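Local coordinates for hypothetical protein (Bacteroides caccae, PDB 4M8R) that is of unknown function but joins an Ig-like N-terminal domain to a WD40-like domain resembling a beta propeller, as a member of the DUF4784 family, at residues A[65-70]-A[77-82]; A[196-201]-A[271-276]; A[208-211]-A[216-219]. All coordinates share one frame; numbering follows the deposited sequence.

In the fold
Interaction 1 belongs to the N-terminal Ig-like domain, while interactions 2 and 3 share one sheet of the WD40-like domain; between centres, interaction 1 lies about 36 Å from interaction 2 and about 33 Å from interaction 3. Interaction 1 is partly buried, a hairpin contact running from an aliphatic centre to a polar edge, where Glu-68 and Arg-80 lie side by side and Ser-78 binds a phosphate. Interaction 3 is also a hairpin, but buried, with paired backbone bonds and uncharged side chains. Interaction 2 is buried too, yet joins strands by side chains alone. Interactions 2 and 3 meet directly: Val-200 N probably donates to Ala-208 O at 2.9 Å.

Interaction 1. Residues A[65-70]-A[77-82]; sequences VGAEIV and MSIRMP. With PO4 (phosphate ion), chain F.
Ile-69 meets Met-77 and Ile-79 at the apolar centre. With CG1 beside the backbone N (chi1 -63°), Ile-69 presents CG1, CG2 and CD1 to the methyl CE of Met-77, a selenomethionine; CD1 comes nearest, 3.3 Å from CE. On the same face Ile-69 CG1 lies 4.3 Å from Ile-79 CG2, and Ala-67 adds its CB beside Ile-79, small enough to fit where Phe-46 touches both. Were Ile-69 cut back to an alanine, CG1, CG2 and CD1 would be gone, and a gap would probably open between the Met-77 methyl and Ile-79 CG2. The segments are the two arms of the beta hairpin 60-72/76-80 in the Ig-like domain, and strand 76-80 pairs on its other side with strand 30-36. Between the arms, Val-70 N donates to Ser-78 O over 2.7 Å, and Arg-80 N to Glu-68 O over 3.0 Å. A water stands in for the second bond of the Glu-68/Arg-80 pair, accepting from Glu-68 N and donating to Arg-80 O. Val-70 CG2 lies 4.1 Å from both NE and NH2 of Arg-80. Glu-68 and Arg-80 lie side by side, pointing the same way, Glu-68 extended and Arg-80 bent at chi3, carboxylate and guanidinium planes 53° apart; OE2 of Glu-68 stays 4.4 Å from NE of Arg-80, too far for a salt bridge, and Arg-80 NH1 makes a weak hydrogen bond to Gly-28 O. At the polar edge Ser-78 OG donates over 2.8 Å to O4 of a phosphate, probably from the crystallisation liquor, also held by His-32 NE2.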
ATOM      1  N   VAL A  65       8.519  13.689 -20.019  1.00 45.79           N
ATOM      2  CA  VAL A  65       7.700  12.772 -20.782  1.00 45.74           C
ATOM      3  C   VAL A  65       7.869  13.224 -22.219  1.00 46.45           C
ATOM      4  O   VAL A  65       7.561  14.367 -22.550  1.00 49.77           O
ATOM      5  CB  VAL A  65       6.219  12.857 -20.353  1.00 45.76           C
ATOM      6  CG1 VAL A  65       5.346  11.907 -21.172  1.00 44.08           C
ATOM      7  CG2 VAL A  65       6.081  12.559 -18.866  1.00 45.00           C
ATOM      8  N   GLY A  66       8.390  12.336 -23.060  1.00 45.51           N
ATOM      9  CA  GLY A  66       8.629  12.658 -24.453  1.00 42.67           C
ATOM     10  C   GLY A  66       7.326  12.986 -25.140  1.00 42.15           C
ATOM     11  O   GLY A  66       6.314  12.319 -24.916  1.00 43.04           O
ATOM     12  N   ALA A  67       7.352  14.032 -25.961  1.00 41.92           N
ATOM     13  CA  ALA A  67       6.199  14.419 -26.749  1.00 40.82           C
ATOM     14  C   ALA A  67       6.261  13.724 -28.099  1.00 41.53           C
ATOM     15  O   ALA A  67       7.337  13.591 -28.684  1.00 40.46           O
ATOM     16  CB  ALA A  67       6.188  15.923 -26.945  1.00 41.89           C
ATOM     17  N   GLU A  68       5.111  13.279 -28.594  1.00 41.99           N
ATOM     18  CA  GLU A  68       5.033  12.762 -29.954  1.00 45.40           C
ATOM     19  C   GLU A  68       5.146  13.936 -30.931  1.00 45.35           C
ATOM     20  O   GLU A  68       4.388  14.901 -30.844  1.00 41.08           O
ATOM     21  CB  GLU A  68       3.727  12.000 -30.181  1.00 49.66           C
ATOM     22  CG  GLU A  68       3.651  11.271 -31.516  1.00 55.58           C
ATOM     23  CD  GLU A  68       2.267  10.714 -31.811  1.00 63.46           C
ATOM     24  OE1 GLU A  68       1.481  10.505 -30.858  1.00 64.58           O
ATOM     25  OE2 GLU A  68       1.957  10.493 -33.003  1.00 69.83           O
ATOM     26  N   ILE A  69       6.107  13.845 -31.846  1.00 46.75           N
ATOM     27  CA  ILE A  69       6.319  14.874 -32.859  1.00 47.53           C
ATOM     28  C   ILE A  69       5.616  14.466 -34.147  1.00 49.11           C
ATOM     29  O   ILE A  69       5.934  13.432 -34.718  1.00 51.19           O
ATOM     30  CB  ILE A  69       7.817  15.079 -33.129  1.00 47.13           C
ATOM     31  CG1 ILE A  69       8.497  15.577 -31.856  1.00 45.65           C
ATOM     32  CG2 ILE A  69       8.026  16.070 -34.272  1.00 48.75           C
ATOM     33  CD1 ILE A  69      10.003  15.460 -31.874  1.00 47.90           C
ATOM     34  N   VAL A  70       4.677  15.290 -34.602  1.00 49.44           N
ATOM     35  CA  VAL A  70       3.849  14.971 -35.767  1.00 52.73           C
ATOM     36  C   VAL A  70       4.452  15.523 -37.062  1.00 54.88           C
ATOM     37  O   VAL A  70       4.502  14.823 -38.061  1.00 57.22           O
ATOM     38  CB  VAL A  70       2.413  15.520 -35.579  1.00 54.87           C
ATOM     39  CG1 VAL A  70       1.548  15.246 -36.806  1.00 58.48           C
ATOM     40  CG2 VAL A  70       1.783  14.906 -34.337  1.00 52.36           C
HETATM   41  N   MSE A  77       8.019  22.823 -35.350  1.00 52.13           N
HETATM   42  CA  MSE A  77       7.520  21.449 -35.271  1.00 52.43           C
HETATM   43  C   MSE A  77       6.141  21.404 -34.681  1.00 49.25           C
HETATM   44  O   MSE A  77       5.747  22.301 -33.947  1.00 48.32           O
HETATM   45  CB  MSE A  77       8.485  20.570 -34.464  1.00 54.14           C
HETATM   46  CG  MSE A  77       9.257  21.294 -33.357  1.00 57.13           C
HETATM   47 SE   MSE A  77      10.976  20.366 -33.017  0.75 61.69          SE
HETATM   48  CE  MSE A  77      10.339  18.521 -33.129  1.00 54.48           C
ATOM     49  N   SER A  78       5.392  20.361 -35.027  1.00 49.73           N
ATOM     50  CA  SER A  78       4.068  20.107 -34.465  1.00 49.47           C
ATOM     51  C   SER A  78       4.149  18.928 -33.504  1.00 46.80           C
ATOM     52  O   SER A  78       4.728  17.895 -33.842  1.00 48.66           O
ATOM     53  CB  SER A  78       3.067  19.777 -35.575  1.00 51.52           C
ATOM     54  OG  SER A  78       3.030  20.793 -36.560  1.00 57.46           O
ATOM     55  N   ILE A  79       3.570  19.079 -32.316  1.00 42.99           N
ATOM     56  CA  ILE A  79       3.539  17.990 -31.338  1.00 41.40           C
ATOM     57  C   ILE A  79       2.110  17.697 -30.919  1.00 40.54           C
ATOM     58  O   ILE A  79       1.244  18.559 -31.031  1.00 42.14           O
ATOM     59  CB  ILE A  79       4.390  18.310 -30.093  1.00 39.41           C
ATOM     60  CG1 ILE A  79       3.793  19.472 -29.296  1.00 39.16           C
ATOM     61  CG2 ILE A  79       5.813  18.630 -30.515  1.00 40.63           C
ATOM     62  CD1 ILE A  79       4.623  19.885 -28.099  1.00 38.34           C
ATOM     63  N   ARG A  80       1.863  16.469 -30.471  1.00 39.98           N
ATOM     64  CA  ARG A  80       0.532  16.069 -30.027  1.00 42.07           C
ATOM     65  C   ARG A  80       0.472  16.087 -28.505  1.00 37.43           C
ATOM     66  O   ARG A  80       1.390  15.618 -27.852  1.00 37.13           O
ATOM     67  CB  ARG A  80       0.178  14.674 -30.558  1.00 46.49           C
ATOM     68  CG  ARG A  80      -1.313  14.378 -30.504  1.00 51.65           C
ATOM     69  CD  ARG A  80      -1.680  13.104 -31.244  1.00 58.28           C
ATOM     70  NE  ARG A  80      -1.535  13.230 -32.696  1.00 72.27           N
ATOM     71  CZ  ARG A  80      -2.396  13.855 -33.508  1.00 79.39           C
ATOM     72  NH1 ARG A  80      -3.493  14.442 -33.031  1.00 81.65           N
ATOM     73  NH2 ARG A  80      -2.154  13.899 -34.819  1.00 78.41           N
HETATM   74  N   MSE A  81      -0.601  16.640 -27.949  1.00 35.39           N
HETATM   75  CA  MSE A  81      -0.786  16.674 -26.499  1.00 33.23           C
HETATM   76  C   MSE A  81      -1.348  15.342 -26.067  1.00 32.37           C
HETATM   77  O   MSE A  81      -2.270  14.817 -26.692  1.00 30.61           O
HETATM   78  CB  MSE A  81      -1.726  17.811 -26.089  1.00 33.46           C
HETATM   79  CG  MSE A  81      -1.250  19.198 -26.535  1.00 34.22           C
HETATM   80 SE   MSE A  81       0.574  19.595 -25.899  0.75 35.32          SE
HETATM   81  CE  MSE A  81       0.250  19.528 -23.965  1.00 33.18           C
ATOM     82  N   PRO A  82      -0.791  14.762 -24.992  1.00 32.60           N
ATOM     83  CA  PRO A  82      -1.180  13.419 -24.569  1.00 32.24           C
ATOM     84  C   PRO A  82      -2.456  13.320 -23.732  1.00 32.67           C
ATOM     85  O   PRO A  82      -2.861  14.281 -23.069  1.00 32.60           O
ATOM     86  CB  PRO A  82       0.006  12.979 -23.717  1.00 31.27           C
ATOM     87  CG  PRO A  82       0.523  14.241 -23.128  1.00 30.50           C
ATOM     88  CD  PRO A  82       0.333  15.282 -24.190  1.00 31.96           C
TER
HETATM   89  P   PO4 F 504      -0.482  21.126 -38.526  1.00105.31           P
HETATM   90  O1  PO4 F 504      -0.188  22.409 -39.273  1.00101.62           O
HETATM   91  O2  PO4 F 504      -1.209  21.437 -37.238  1.00 81.33           O
HETATM   92  O3  PO4 F 504      -1.373  20.232 -39.357  1.00100.57           O
HETATM   93  O4  PO4 F 504       0.827  20.423 -38.230  1.00100.63           O
HETATM   94  O   HOH W   1       2.638  13.331 -27.030  1.00 35.08           O

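Interaction 2. Residues A[196-201]-A[271-276]; sequences TLALVI and ILLSAR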
ATOM      1  N   THR A 196       3.819 -15.122 -32.738  1.00 55.96           N
ATOM      2  CA  THR A 196       3.211 -15.248 -31.426  1.00 53.32           C
ATOM      3  C   THR A 196       2.144 -16.344 -31.422  1.00 54.27           C
ATOM      4  O   THR A 196       1.124 -16.225 -32.100  1.00 54.44           O
ATOM      5  CB  THR A 196       2.578 -13.908 -31.021  1.00 50.87           C
ATOM      6  OG1 THR A 196       3.534 -12.856 -31.212  1.00 49.33           O
ATOM      7  CG2 THR A 196       2.128 -13.934 -29.565  1.00 49.43           C
ATOM      8  N   LEU A 197       2.386 -17.398 -30.648  1.00 54.70           N
ATOM      9  CA  LEU A 197       1.409 -18.466 -30.457  1.00 56.31           C
ATOM     10  C   LEU A 197       0.128 -17.979 -29.803  1.00 54.92           C
ATOM     11  O   LEU A 197      -0.961 -18.383 -30.202  1.00 57.29           O
ATOM     12  CB  LEU A 197       1.972 -19.567 -29.555  1.00 58.00           C
ATOM     13  CG  LEU A 197       2.910 -20.609 -30.136  1.00 62.08           C
ATOM     14  CD1 LEU A 197       3.162 -21.674 -29.076  1.00 63.56           C
ATOM     15  CD2 LEU A 197       2.331 -21.240 -31.394  1.00 64.89           C
ATOM     16  N   ALA A 198       0.264 -17.146 -28.771  1.00 51.94           N
ATOM     17  CA  ALA A 198      -0.876 -16.756 -27.948  1.00 50.59           C
ATOM     18  C   ALA A 198      -0.529 -15.641 -26.984  1.00 48.25           C
ATOM     19  O   ALA A 198       0.613 -15.514 -26.561  1.00 48.46           O
ATOM     20  CB  ALA A 198      -1.377 -17.956 -27.154  1.00 51.97           C
ATOM     21  N   LEU A 199      -1.525 -14.827 -26.652  1.00 47.27           N
ATOM     22  CA  LEU A 199      -1.431 -13.947 -25.504  1.00 45.07           C
ATOM     23  C   LEU A 199      -1.827 -14.760 -24.287  1.00 45.88           C
ATOM     24  O   LEU A 199      -2.587 -15.726 -24.395  1.00 48.40           O
ATOM     25  CB  LEU A 199      -2.376 -12.763 -25.646  1.00 44.31           C
ATOM     26  CG  LEU A 199      -2.074 -11.782 -26.771  1.00 45.25           C
ATOM     27  CD1 LEU A 199      -3.075 -10.637 -26.720  1.00 43.92           C
ATOM     28  CD2 LEU A 199      -0.651 -11.255 -26.669  1.00 44.67           C
ATOM     29  N   VAL A 200      -1.318 -14.368 -23.129  1.00 44.34           N
ATOM     30  CA  VAL A 200      -1.626 -15.060 -21.888  1.00 44.54           C
ATOM     31  C   VAL A 200      -2.051 -14.038 -20.840  1.00 42.88           C
ATOM     32  O   VAL A 200      -1.304 -13.109 -20.529  1.00 42.67           O
ATOM     33  CB  VAL A 200      -0.425 -15.868 -21.380  1.00 45.55           C
ATOM     34  CG1 VAL A 200      -0.823 -16.718 -20.182  1.00 47.64           C
ATOM     35  CG2 VAL A 200       0.126 -16.760 -22.489  1.00 47.43           C
ATOM     36  N   ILE A 201      -3.253 -14.224 -20.307  1.00 41.52           N
ATOM     37  CA  ILE A 201      -3.801 -13.322 -19.316  1.00 40.93           C
ATOM     38  C   ILE A 201      -3.911 -14.011 -17.960  1.00 42.47           C
ATOM     39  O   ILE A 201      -3.669 -15.210 -17.847  1.00 43.46           O
ATOM     40  CB  ILE A 201      -5.173 -12.787 -19.757  1.00 40.78           C
ATOM     41  CG1 ILE A 201      -6.156 -13.927 -20.031  1.00 42.34           C
ATOM     42  CG2 ILE A 201      -5.012 -11.932 -21.006  1.00 40.28           C
ATOM     43  CD1 ILE A 201      -7.562 -13.438 -20.290  1.00 43.29           C
ATOM     44  N   ILE A 271       0.536 -22.538 -17.666  1.00 55.16           N
ATOM     45  CA  ILE A 271      -0.358 -21.797 -18.551  1.00 53.73           C
ATOM     46  C   ILE A 271      -1.260 -22.756 -19.313  1.00 54.67           C
ATOM     47  O   ILE A 271      -0.790 -23.741 -19.871  1.00 58.13           O
ATOM     48  CB  ILE A 271       0.434 -20.935 -19.560  1.00 53.12           C
ATOM     49  CG1 ILE A 271       1.161 -19.796 -18.824  1.00 52.27           C
ATOM     50  CG2 ILE A 271      -0.498 -20.365 -20.625  1.00 52.06           C
ATOM     51  CD1 ILE A 271       2.242 -19.100 -19.632  1.00 51.19           C
ATOM     52  N   LEU A 272      -2.551 -22.445 -19.357  1.00 54.62           N
ATOM     53  CA  LEU A 272      -3.529 -23.257 -20.078  1.00 56.91           C
ATOM     54  C   LEU A 272      -3.745 -22.702 -21.480  1.00 56.66           C
ATOM     55  O   LEU A 272      -4.048 -21.526 -21.646  1.00 55.52           O
ATOM     56  CB  LEU A 272      -4.872 -23.280 -19.340  1.00 57.64           C
ATOM     57  CG  LEU A 272      -4.977 -24.078 -18.038  1.00 59.44           C
ATOM     58  CD1 LEU A 272      -4.063 -23.514 -16.959  1.00 58.35           C
ATOM     59  CD2 LEU A 272      -6.422 -24.082 -17.562  1.00 60.86           C
ATOM     60  N   LEU A 273      -3.594 -23.560 -22.482  1.00 59.10           N
ATOM     61  CA  LEU A 273      -3.870 -23.197 -23.864  1.00 59.95           C
ATOM     62  C   LEU A 273      -4.822 -24.214 -24.478  1.00 62.68           C
ATOM     63  O   LEU A 273      -5.028 -25.302 -23.938  1.00 62.55           O
ATOM     64  CB  LEU A 273      -2.579 -23.183 -24.681  1.00 60.40           C
ATOM     65  CG  LEU A 273      -1.408 -22.373 -24.132  1.00 58.09           C
ATOM     66  CD1 LEU A 273      -0.112 -22.759 -24.837  1.00 59.15           C
ATOM     67  CD2 LEU A 273      -1.685 -20.890 -24.283  1.00 54.96           C
ATOM     68  N   SER A 274      -5.404 -23.844 -25.611  1.00 64.95           N
ATOM     69  CA  SER A 274      -6.141 -24.787 -26.438  1.00 67.93           C
ATOM     70  C   SER A 274      -5.620 -24.686 -27.864  1.00 69.67           C
ATOM     71  O   SER A 274      -5.212 -23.608 -28.310  1.00 69.05           O
ATOM     72  CB  SER A 274      -7.647 -24.515 -26.385  1.00 67.97           C
ATOM     73  OG  SER A 274      -7.975 -23.270 -26.981  1.00 66.20           O
ATOM     74  N   ALA A 275      -5.623 -25.816 -28.562  1.00 74.12           N
ATOM     75  CA  ALA A 275      -5.141 -25.887 -29.935  1.00 77.08           C
ATOM     76  C   ALA A 275      -6.188 -26.531 -30.834  1.00 83.02           C
ATOM     77  O   ALA A 275      -6.808 -27.535 -30.466  1.00 83.73           O
ATOM     78  CB  ALA A 275      -3.841 -26.674 -29.995  1.00 77.01           C
ATOM     79  N   ARG A 276      -6.359 -25.952 -32.020  1.00 87.57           N
ATOM     80  CA  ARG A 276      -7.308 -26.437 -33.012  1.00 94.42           C
ATOM     81  C   ARG A 276      -6.606 -27.389 -33.986  1.00 96.96           C
ATOM     82  O   ARG A 276      -5.638 -27.005 -34.638  1.00 96.65           O
ATOM     83  CB  ARG A 276      -7.890 -25.243 -33.773  1.00 96.88           C
ATOM     84  CG  ARG A 276      -9.057 -25.571 -34.688  1.00103.14           C
ATOM     85  CD  ARG A 276      -9.403 -24.383 -35.573  1.00105.95           C
ATOM     86  NE  ARG A 276     -10.737 -24.512 -36.155  1.00110.23           N
ATOM     87  CZ  ARG A 276     -11.053 -25.302 -37.183  1.00111.28           C
ATOM     88  NH1 ARG A 276     -10.135 -26.061 -37.778  1.00112.17           N
ATOM     89  NH2 ARG A 276     -12.308 -25.333 -37.619  1.00113.71           N
TER
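Val-200 and Ile-271 point at one another tip to tip. Val-200 CG1, anti to the backbone N (chi1 -173°), is the branch that does most of the touching: it sits 3.7 Å from Ile-271 CG2, and also meets CG1 and CD1 of the same isoleucine, so one methyl rests among three carbons. The other methyl, Val-200 CG2, adds a looser touch to Ile-271 CG2 at 4.1 Å. Two beta-branched residues suit this place, since each keeps an extended backbone and offers methyls close to the main chain. Two residues along each strand, Ala-198 aims its CB at the opposing strand, and Leu-273 must bring a longer side chain across to meet it; its CD2 ends 4.1 Å from Ala-198 CB. The small alanine leaves room for that leucine, which also rests on Ile-210. The backbones themselves stay well separated, 7.6 Å between the CA atoms of Val-200 and Ile-271, because the two strands face each other through their side chains rather than pairing edge to edge. The order of the sheet, with strand 196-201 parallel to strand 262-264, is consistent with two neighbouring blades of the propeller-like fold packing together. With no hydrogen bond across it and every touching residue buried and aliphatic, this contact rests on van der Waals fit and probably on the exclusion of water, with no polar pairing to set its register.

Interaction 3. Residues A[208-211]-A[216-219]; sequences AAIQ and GYSL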
ATOM      1  N   ALA A 208       1.124 -11.399 -21.004  1.00 41.08           N
ATOM      2  CA  ALA A 208       2.278 -12.131 -21.501  1.00 40.24           C
ATOM      3  C   ALA A 208       2.004 -12.622 -22.908  1.00 40.11           C
ATOM      4  O   ALA A 208       0.883 -12.548 -23.392  1.00 39.51           O
ATOM      5  CB  ALA A 208       2.599 -13.301 -20.582  1.00 40.94           C
ATOM      6  N   ALA A 209       3.041 -13.120 -23.568  1.00 40.52           N
ATOM      7  CA  ALA A 209       2.875 -13.744 -24.872  1.00 41.43           C
ATOM      8  C   ALA A 209       3.916 -14.835 -25.069  1.00 43.33           C
ATOM      9  O   ALA A 209       5.059 -14.693 -24.634  1.00 43.86           O
ATOM     10  CB  ALA A 209       2.977 -12.706 -25.975  1.00 40.77           C
ATOM     11  N   ILE A 210       3.506 -15.929 -25.701  1.00 44.42           N
ATOM     12  CA  ILE A 210       4.423 -16.995 -26.065  1.00 47.04           C
ATOM     13  C   ILE A 210       4.881 -16.710 -27.494  1.00 49.17           C
ATOM     14  O   ILE A 210       4.069 -16.675 -28.414  1.00 49.49           O
ATOM     15  CB  ILE A 210       3.756 -18.378 -25.950  1.00 47.86           C
ATOM     16  CG1 ILE A 210       3.293 -18.617 -24.506  1.00 47.03           C
ATOM     17  CG2 ILE A 210       4.723 -19.473 -26.365  1.00 49.86           C
ATOM     18  CD1 ILE A 210       2.314 -19.759 -24.335  1.00 48.32           C
ATOM     19  N   GLN A 211       6.178 -16.480 -27.666  1.00 51.00           N
ATOM     20  CA  GLN A 211       6.718 -16.049 -28.951  1.00 53.19           C
ATOM     21  C   GLN A 211       7.969 -16.819 -29.313  1.00 56.49           C
ATOM     22  O   GLN A 211       8.674 -17.318 -28.439  1.00 56.14           O
ATOM     23  CB  GLN A 211       7.051 -14.564 -28.919  1.00 52.56           C
ATOM     24  CG  GLN A 211       5.865 -13.667 -28.630  1.00 51.07           C
ATOM     25  CD  GLN A 211       6.241 -12.203 -28.700  1.00 51.44           C
ATOM     26  OE1 GLN A 211       7.094 -11.736 -27.945  1.00 51.96           O
ATOM     27  NE2 GLN A 211       5.602 -11.467 -29.604  1.00 53.31           N
ATOM     28  N   GLY A 216      12.961 -22.177 -30.810  1.00 83.25           N
ATOM     29  CA  GLY A 216      11.761 -22.505 -30.039  1.00 77.92           C
ATOM     30  C   GLY A 216      11.070 -21.301 -29.434  1.00 72.10           C
ATOM     31  O   GLY A 216      11.386 -20.149 -29.758  1.00 70.77           O
ATOM     32  N   TYR A 217      10.127 -21.581 -28.536  1.00 68.95           N
ATOM     33  CA  TYR A 217       9.240 -20.567 -27.987  1.00 65.29           C
ATOM     34  C   TYR A 217       9.599 -20.193 -26.553  1.00 63.54           C
ATOM     35  O   TYR A 217       9.971 -21.048 -25.753  1.00 65.23           O
ATOM     36  CB  TYR A 217       7.791 -21.054 -28.063  1.00 65.34           C
ATOM     37  CG  TYR A 217       7.289 -21.141 -29.484  1.00 67.21           C
ATOM     38  CD1 TYR A 217       6.749 -20.029 -30.113  1.00 66.43           C
ATOM     39  CD2 TYR A 217       7.383 -22.327 -30.210  1.00 71.13           C
ATOM     40  CE1 TYR A 217       6.301 -20.091 -31.420  1.00 68.85           C
ATOM     41  CE2 TYR A 217       6.935 -22.399 -31.519  1.00 72.60           C
ATOM     42  CZ  TYR A 217       6.397 -21.276 -32.117  1.00 72.47           C
ATOM     43  OH  TYR A 217       5.950 -21.322 -33.415  1.00 76.77           O
ATOM     44  N   SER A 218       9.486 -18.902 -26.251  1.00 60.61           N
ATOM     45  CA  SER A 218       9.738 -18.373 -24.912  1.00 59.17           C
ATOM     46  C   SER A 218       8.566 -17.526 -24.453  1.00 55.48           C
ATOM     47  O   SER A 218       7.733 -17.110 -25.257  1.00 53.68           O
ATOM     48  CB  SER A 218      10.998 -17.507 -24.899  1.00 60.19           C
ATOM     49  OG  SER A 218      12.156 -18.286 -25.109  1.00 65.36           O
ATOM     50  N   LEU A 219       8.514 -17.269 -23.151  1.00 53.24           N
ATOM     51  CA  LEU A 219       7.453 -16.468 -22.562  1.00 50.53           C
ATOM     52  C   LEU A 219       7.930 -15.025 -22.426  1.00 47.56           C
ATOM     53  O   LEU A 219       9.010 -14.781 -21.901  1.00 49.56           O
ATOM     54  CB  LEU A 219       7.075 -17.037 -21.196  1.00 50.90           C
ATOM     55  CG  LEU A 219       5.889 -16.386 -20.485  1.00 49.00           C
ATOM     56  CD1 LEU A 219       4.613 -16.561 -21.291  1.00 48.15           C
ATOM     57  CD2 LEU A 219       5.740 -16.981 -19.095  1.00 49.98           C
TER
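The ring of Tyr-217 leans against the backbone of the opposite strand at Gln-211: Tyr-217 CD1 lies 3.5 Å from Gln-211 C, a slanting approach in which Ile-210 CG2 also takes part. That methyl packs 3.8 Å from Tyr-217 CB, the two side chains crossing at about a right angle. Outside the pair, Pro-254 and Leu-197 also touch the tyrosine, an aromatic long enough to span from hairpin to neighbouring strand. The other flat group, the Gln-211 amide, turns elsewhere: hydrogen bonds to Ser-190 OG and Thr-196 OG1 satisfy its buried NE2. The segments are the arms of the beta hairpin 208-212/217-221 in the WD40-like domain, antiparallel at 167°. Gln-211 and Ser-218 form a hydrogen-bonded pair: N of Gln-211 to O of Ser-218 at 2.9 Å, and N of Ser-218 to O of Gln-211 at 2.8 Å. On the aliphatic face Leu-219 CG lies anti to the backbone N (chi1 -175°), which carries Leu-219 CD1 to 3.9 Å from Ala-208 CB and 4.0 Å from Ile-210 CG1; the short alanine lets the leucine lie over it. Phe-57 of the second subunit packs on both Ala-208 and Leu-219.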